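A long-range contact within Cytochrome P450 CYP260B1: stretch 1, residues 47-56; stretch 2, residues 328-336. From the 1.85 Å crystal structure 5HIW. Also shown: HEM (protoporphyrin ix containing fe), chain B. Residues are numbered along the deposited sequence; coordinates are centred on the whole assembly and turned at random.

Stretch 1, residues 47-56: DVVAVLRDSE
Stretch 2, residues 328-336: MLNFGGGLH

Residues 47-53 form the end of a helix, with V51 N to D47 O at 3.0 Å, L52 N to V48 O at 2.9 Å and R53 N to V49 O at 2.9 Å; D54 (phi/psi -94/82) breaks from it. Against this helix packs an irregular segment, with 295 Å² buried in total and no direct hydrogen bond across.

L329 (chi1 m, chi2 t) points toward the helix. Its CD1 lies 4.1 Å from V48 CG1 and its CD2 4.1 Å from V49 CG2, both valines being t, so the leucine fork meets two successive residues. L329 also opens a type I turn, closed by G332 N to L329 O at 2.9 Å; within it, F331 CE1 approaches HEM C3B at 3.6 Å.

G332 (82/-155) and G334 (88/-152) adopt angles that call for glycine. L52 (m, t) covers this run: its CD1 is 4.3 Å from G332 C, and its CB is 3.7 Å from G333 O. An ideal CB on G334 would fall 2.9 Å from L52 O, a clash.

At L335 (t, p), water 1 bridges the backbones, donating to L52 O (2.8 Å) and accepting from L335 N (2.8 Å). L335 CD2 lies 4.0 Å from OG of S55 (p); their CA atoms are 7.5 Å apart. Finally, H336 (m) turns to the heme, ND1 donating to HEM O1D at 2.6 Å and 163°.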

ATOM      1  N   ASP A  47     -18.449   2.785  11.334  1.00 22.04           N
ATOM      2  CA  ASP A  47     -19.141   3.039  10.098  1.00 22.97           C
ATOM      3  C   ASP A  47     -18.335   2.572   8.891  1.00 23.46           C
ATOM      4  O   ASP A  47     -18.903   2.005   7.944  1.00 25.01           O
ATOM      5  CB  ASP A  47     -19.436   4.514   9.952  1.00 25.87           C
ATOM      6  CG  ASP A  47     -20.404   5.045  11.059  1.00 31.04           C
ATOM      7  OD1 ASP A  47     -21.204   4.228  11.524  1.00 27.50           O
ATOM      8  OD2 ASP A  47     -20.384   6.252  11.390  1.00 29.37           O
ATOM      9  N   VAL A  48     -17.033   2.738   8.957  1.00 22.90           N
ATOM     10  CA  VAL A  48     -16.206   2.285   7.858  1.00 23.07           C
ATOM     11  C   VAL A  48     -16.277   0.724   7.737  1.00 21.45           C
ATOM     12  O   VAL A  48     -16.511   0.191   6.676  1.00 21.87           O
ATOM     13  CB  VAL A  48     -14.730   2.743   8.001  1.00 20.82           C
ATOM     14  CG1 VAL A  48     -13.861   2.027   6.939  1.00 21.02           C
ATOM     15  CG2 VAL A  48     -14.629   4.253   7.811  1.00 20.78           C
ATOM     16  N   VAL A  49     -16.133   0.028   8.848  1.00 23.95           N
ATOM     17  CA  VAL A  49     -16.236  -1.450   8.872  1.00 24.52           C
ATOM     18  C   VAL A  49     -17.572  -1.930   8.366  1.00 27.15           C
ATOM     19  O   VAL A  49     -17.656  -2.881   7.562  1.00 25.42           O
ATOM     20  CB  VAL A  49     -15.899  -1.948  10.263  1.00 27.09           C
ATOM     21  CG1 VAL A  49     -16.236  -3.417  10.455  1.00 32.85           C
ATOM     22  CG2 VAL A  49     -14.393  -1.663  10.572  1.00 26.60           C
ATOM     23  N   ALA A  50     -18.639  -1.253   8.805  1.00 25.66           N
ATOM     24  CA  ALA A  50     -19.994  -1.571   8.281  1.00 23.68           C
ATOM     25  C   ALA A  50     -20.114  -1.433   6.760  1.00 22.64           C
ATOM     26  O   ALA A  50     -20.708  -2.298   6.067  1.00 23.70           O
ATOM     27  CB  ALA A  50     -21.034  -0.684   9.010  1.00 25.70           C
ATOM     28  N   VAL A  51     -19.601  -0.323   6.193  1.00 23.98           N
ATOM     29  CA  VAL A  51     -19.615  -0.146   4.751  1.00 23.73           C
ATOM     30  C   VAL A  51     -18.842  -1.267   4.107  1.00 23.66           C
ATOM     31  O   VAL A  51     -19.306  -1.818   3.096  1.00 25.23           O
ATOM     32  CB  VAL A  51     -18.999   1.189   4.276  1.00 23.84           C
ATOM     33  CG1 VAL A  51     -18.850   1.209   2.768  1.00 25.36           C
ATOM     34  CG2 VAL A  51     -19.902   2.346   4.727  1.00 26.25           C
ATOM     35  N   LEU A  52     -17.620  -1.517   4.604  1.00 23.51           N
ATOM     36  CA  LEU A  52     -16.797  -2.592   3.980  1.00 23.16           C
ATOM     37  C   LEU A  52     -17.484  -3.995   4.046  1.00 25.42           C
ATOM     38  O   LEU A  52     -17.311  -4.803   3.131  1.00 27.66           O
ATOM     39  CB  LEU A  52     -15.425  -2.652   4.660  1.00 23.38           C
ATOM     40  CG  LEU A  52     -14.486  -1.453   4.377  1.00 23.09           C
ATOM     41  CD1 LEU A  52     -13.275  -1.597   5.295  1.00 24.87           C
ATOM     42  CD2 LEU A  52     -14.156  -1.338   2.874  1.00 22.30           C
ATOM     43  N   ARG A  53     -18.216  -4.269   5.120  1.00 26.12           N
ATOM     44  CA  ARG A  53     -18.985  -5.505   5.252  1.00 29.51           C
ATOM     45  C   ARG A  53     -20.111  -5.645   4.200  1.00 30.99           C
ATOM     46  O   ARG A  53     -20.346  -6.716   3.708  1.00 32.54           O
ATOM     47  CB  ARG A  53     -19.579  -5.618   6.672  1.00 36.06           C
ATOM     48  CG  ARG A  53     -20.323  -6.908   6.945  1.00 46.74           C
ATOM     49  CD  ARG A  53     -20.691  -7.088   8.419  1.00 55.18           C
ATOM     50  NE  ARG A  53     -20.593  -8.500   8.813  1.00 64.74           N
ATOM     51  CZ  ARG A  53     -19.456  -9.149   9.111  1.00 65.20           C
ATOM     52  NH1 ARG A  53     -18.266  -8.541   9.080  1.00 65.73           N
ATOM     53  NH2 ARG A  53     -19.506 -10.428   9.441  1.00 67.70           N
ATOM     54  N   ASP A  54     -20.813  -4.576   3.858  1.00 27.44           N
ATOM     55  CA  ASP A  54     -21.931  -4.667   2.937  1.00 28.78           C
ATOM     56  C   ASP A  54     -21.472  -4.363   1.513  1.00 28.92           C
ATOM     57  O   ASP A  54     -21.625  -3.222   0.998  1.00 31.62           O
ATOM     58  CB  ASP A  54     -23.022  -3.678   3.384  1.00 28.94           C
ATOM     59  CG  ASP A  54     -24.314  -3.806   2.590  1.00 30.88           C
ATOM     60  OD1 ASP A  54     -24.365  -4.489   1.559  1.00 32.90           O
ATOM     61  OD2 ASP A  54     -25.286  -3.165   2.999  1.00 36.77           O
ATOM     62  N   SER A  55     -20.911  -5.349   0.854  1.00 30.38           N
ATOM     63  CA  SER A  55     -20.418  -5.119  -0.484  1.00 32.19           C
ATOM     64  C   SER A  55     -21.498  -4.966  -1.571  1.00 33.79           C
ATOM     65  O   SER A  55     -21.175  -4.522  -2.678  1.00 30.96           O
ATOM     66  CB  SER A  55     -19.442  -6.236  -0.892  1.00 35.07           C
ATOM     67  OG  SER A  55     -20.063  -7.522  -0.795  1.00 36.04           O
ATOM     68  N   GLU A  56     -22.732  -5.420  -1.294  1.00 32.57           N
ATOM     69  CA  GLU A  56     -23.799  -5.388  -2.290  1.00 34.05           C
ATOM     70  C   GLU A  56     -24.311  -3.975  -2.388  1.00 32.24           C
ATOM     71  O   GLU A  56     -24.561  -3.521  -3.471  1.00 31.95           O
ATOM     72  CB  GLU A  56     -24.976  -6.345  -1.931  1.00 37.86           C
ATOM     73  CG  GLU A  56     -24.632  -7.831  -2.041  1.00 45.54           C
ATOM     74  CD  GLU A  56     -24.059  -8.286  -3.393  1.00 53.58           C
ATOM     75  OE1 GLU A  56     -24.774  -8.241  -4.429  1.00 57.01           O
ATOM     76  OE2 GLU A  56     -22.881  -8.732  -3.406  1.00 56.14           O
ATOM     77  N   MET A 328      -6.488  -2.852  12.527  1.00 19.40           N
ATOM     78  CA  MET A 328      -6.109  -1.703  11.672  1.00 18.69           C
ATOM     79  C   MET A 328      -6.791  -1.808  10.290  1.00 17.34           C
ATOM     80  O   MET A 328      -7.173  -2.887   9.850  1.00 16.70           O
ATOM     81  CB  MET A 328      -4.576  -1.666  11.576  1.00 18.47           C
ATOM     82  CG  MET A 328      -3.873  -1.064  12.784  1.00 19.67           C
ATOM     83  SD  MET A 328      -3.458  -2.377  13.973  1.00 18.91           S
ATOM     84  CE  MET A 328      -2.099  -3.192  13.187  1.00 19.34           C
ATOM     85  N   LEU A 329      -6.945  -0.683   9.591  1.00 15.56           N
ATOM     86  CA  LEU A 329      -7.679  -0.605   8.361  1.00 15.60           C
ATOM     87  C   LEU A 329      -6.747  -0.414   7.163  1.00 15.00           C
ATOM     88  O   LEU A 329      -7.245  -0.144   6.056  1.00 16.24           O
ATOM     89  CB  LEU A 329      -8.622   0.588   8.428  1.00 16.91           C
ATOM     90  CG  LEU A 329      -9.823   0.371   9.407  1.00 18.84           C
ATOM     91  CD1 LEU A 329     -10.630   1.624   9.480  1.00 22.17           C
ATOM     92  CD2 LEU A 329     -10.697  -0.777   9.072  1.00 18.96           C
ATOM     93  N   ASN A 330      -5.445  -0.410   7.412  1.00 16.01           N
ATOM     94  CA  ASN A 330      -4.437  -0.105   6.331  1.00 15.83           C
ATOM     95  C   ASN A 330      -4.549  -1.034   5.159  1.00 16.53           C
ATOM     96  O   ASN A 330      -4.192  -0.626   4.099  1.00 16.12           O
ATOM     97  CB  ASN A 330      -3.008  -0.037   6.848  1.00 17.24           C
ATOM     98  CG  ASN A 330      -2.547  -1.322   7.539  1.00 19.15           C
ATOM     99  OD1 ASN A 330      -3.194  -1.808   8.437  1.00 16.49           O
ATOM    100  ND2 ASN A 330      -1.426  -1.884   7.100  1.00 16.55           N
ATOM    101  N   PHE A 331      -4.961  -2.301   5.370  1.00 14.60           N
ATOM    102  CA  PHE A 331      -5.136  -3.256   4.303  1.00 16.64           C
ATOM    103  C   PHE A 331      -6.624  -3.441   3.997  1.00 17.59           C
ATOM    104  O   PHE A 331      -7.025  -4.389   3.343  1.00 17.30           O
ATOM    105  CB  PHE A 331      -4.476  -4.593   4.729  1.00 16.49           C
ATOM    106  CG  PHE A 331      -2.976  -4.588   4.777  1.00 16.29           C
ATOM    107  CD1 PHE A 331      -2.218  -4.191   3.689  1.00 14.41           C
ATOM    108  CD2 PHE A 331      -2.300  -5.032   5.911  1.00 14.79           C
ATOM    109  CE1 PHE A 331      -0.814  -4.203   3.748  1.00 15.93           C
ATOM    110  CE2 PHE A 331      -0.926  -5.011   5.991  1.00 16.37           C
ATOM    111  CZ  PHE A 331      -0.167  -4.655   4.906  1.00 17.50           C
ATOM    112  N   GLY A 332      -7.476  -2.540   4.485  1.00 16.60           N
ATOM    113  CA  GLY A 332      -8.884  -2.659   4.207  1.00 17.88           C
ATOM    114  C   GLY A 332      -9.548  -3.655   5.146  1.00 17.94           C
ATOM    115  O   GLY A 332      -9.120  -3.831   6.306  1.00 18.56           O
ATOM    116  N   GLY A 333     -10.651  -4.215   4.660  1.00 19.30           N
ATOM    117  CA  GLY A 333     -11.503  -5.123   5.451  1.00 20.16           C
ATOM    118  C   GLY A 333     -12.590  -5.725   4.601  1.00 22.28           C
ATOM    119  O   GLY A 333     -12.963  -5.186   3.630  1.00 19.46           O
ATOM    120  N   GLY A 334     -12.986  -6.950   4.884  1.00 23.21           N
ATOM    121  CA  GLY A 334     -14.053  -7.565   4.133  1.00 24.19           C
ATOM    122  C   GLY A 334     -13.568  -8.277   2.922  1.00 20.60           C
ATOM    123  O   GLY A 334     -12.442  -8.704   2.859  1.00 23.34           O
ATOM    124  N   LEU A 335     -14.429  -8.352   1.944  1.00 20.35           N
ATOM    125  CA  LEU A 335     -14.199  -9.092   0.680  1.00 25.62           C
ATOM    126  C   LEU A 335     -12.856  -8.772   0.001  1.00 23.20           C
ATOM    127  O   LEU A 335     -12.082  -9.621  -0.485  1.00 20.75           O
ATOM    128  CB  LEU A 335     -15.337  -8.626  -0.276  1.00 28.10           C
ATOM    129  CG  LEU A 335     -15.482  -9.186  -1.686  1.00 33.67           C
ATOM    130  CD1 LEU A 335     -15.625 -10.693  -1.493  1.00 41.13           C
ATOM    131  CD2 LEU A 335     -16.667  -8.663  -2.541  1.00 37.62           C
ATOM    132  N   HIS A 336     -12.601  -7.477  -0.082  1.00 22.32           N
ATOM    133  CA  HIS A 336     -11.439  -6.987  -0.803  1.00 19.43           C
ATOM    134  C   HIS A 336     -10.227  -6.721   0.064  1.00 19.59           C
ATOM    135  O   HIS A 336      -9.267  -6.118  -0.429  1.00 21.63           O
ATOM    136  CB  HIS A 336     -11.841  -5.736  -1.583  1.00 19.75           C
ATOM    137  CG  HIS A 336     -12.864  -6.006  -2.644  1.00 21.90           C
ATOM    138  ND1 HIS A 336     -12.567  -6.686  -3.806  1.00 22.30           N
ATOM    139  CD2 HIS A 336     -14.189  -5.722  -2.702  1.00 22.92           C
ATOM    140  CE1 HIS A 336     -13.672  -6.803  -4.534  1.00 24.18           C
ATOM    141  NE2 HIS A 336     -14.654  -6.181  -3.927  1.00 20.71           N
TER
HETATM  142  CHA HEM B 401      -6.383  -4.484  -1.975  1.00 15.08           C
HETATM  143  CHB HEM B 401      -3.571  -1.606   0.754  1.00 15.47           C
HETATM  144  CHC HEM B 401       0.316  -4.011  -0.711  1.00 14.32           C
HETATM  145  CHD HEM B 401      -2.386  -6.121  -4.058  1.00 14.41           C
HETATM  146  C1A HEM B 401      -5.986  -3.549  -1.062  1.00 15.35           C
HETATM  147  C2A HEM B 401      -6.842  -2.689  -0.321  1.00 15.83           C
HETATM  148  C3A HEM B 401      -6.054  -1.904   0.478  1.00 15.39           C
HETATM  149  C4A HEM B 401      -4.693  -2.199   0.138  1.00 15.23           C
HETATM  150  CMA HEM B 401      -6.550  -0.807   1.443  1.00 15.82           C
HETATM  151  CAA HEM B 401      -8.366  -2.745  -0.296  1.00 17.82           C
HETATM  152  CBA HEM B 401      -8.934  -2.019  -1.527  1.00 19.86           C
HETATM  153  CGA HEM B 401     -10.405  -1.807  -1.436  1.00 21.04           C
HETATM  154  O1A HEM B 401     -11.090  -2.454  -0.578  1.00 19.09           O
HETATM  155  O2A HEM B 401     -10.928  -0.856  -2.069  1.00 20.17           O
HETATM  156  C1B HEM B 401      -2.290  -1.962   0.563  1.00 15.54           C
HETATM  157  C2B HEM B 401      -1.216  -1.412   1.343  1.00 15.48           C
HETATM  158  C3B HEM B 401      -0.107  -2.122   0.926  1.00 16.04           C
HETATM  159  C4B HEM B 401      -0.514  -3.062  -0.121  1.00 14.57           C
HETATM  160  CMB HEM B 401      -1.203  -0.266   2.371  1.00 18.58           C
HETATM  161  CAB HEM B 401       1.207  -1.823   1.442  1.00 16.21           C
HETATM  162  CBB HEM B 401       2.372  -2.144   0.989  1.00 20.82           C
HETATM  163  C1C HEM B 401      -0.083  -4.824  -1.772  1.00 14.47           C
HETATM  164  C2C HEM B 401       0.827  -5.703  -2.441  1.00 13.96           C
HETATM  165  C3C HEM B 401       0.047  -6.291  -3.398  1.00 15.63           C
HETATM  166  C4C HEM B 401      -1.271  -5.749  -3.338  1.00 16.82           C
HETATM  167  CMC HEM B 401       2.276  -5.797  -2.025  1.00 13.42           C
HETATM  168  CAC HEM B 401       0.443  -7.316  -4.383  1.00 18.30           C
HETATM  169  CBC HEM B 401       1.412  -8.177  -4.111  1.00 22.02           C
HETATM  170  C1D HEM B 401      -3.698  -5.819  -3.712  1.00 16.05           C
HETATM  171  C2D HEM B 401      -4.813  -6.402  -4.505  1.00 16.38           C
HETATM  172  C3D HEM B 401      -5.926  -5.948  -3.941  1.00 17.25           C
HETATM  173  C4D HEM B 401      -5.487  -5.129  -2.801  1.00 15.92           C
HETATM  174  CMD HEM B 401      -4.721  -7.253  -5.757  1.00 15.56           C
HETATM  175  CAD HEM B 401      -7.381  -6.290  -4.302  1.00 16.95           C
HETATM  176  CBD HEM B 401      -7.815  -7.459  -3.437  1.00 18.34           C
HETATM  177  CGD HEM B 401      -9.248  -7.920  -3.732  1.00 20.70           C
HETATM  178  O1D HEM B 401     -10.105  -7.164  -4.285  1.00 20.18           O
HETATM  179  O2D HEM B 401      -9.630  -9.095  -3.407  1.00 21.84           O
HETATM  180  NA  HEM B 401      -4.651  -3.231  -0.733  1.00 14.70           N
HETATM  181  NB  HEM B 401      -1.840  -3.004  -0.173  1.00 15.11           N
HETATM  182  NC  HEM B 401      -1.317  -4.893  -2.249  1.00 14.26           N
HETATM  183  ND  HEM B 401      -4.156  -5.037  -2.704  1.00 14.83           N
HETATM  184 FE   HEM B 401      -3.030  -4.074  -1.448  1.00 15.68          FE
HETATM  185  O   HOH W   1     -17.068  -7.572   2.615  1.00 24.16           O
HETATM  186  O   HOH W   2      -2.884  -2.382  -2.993  1.00 18.48           O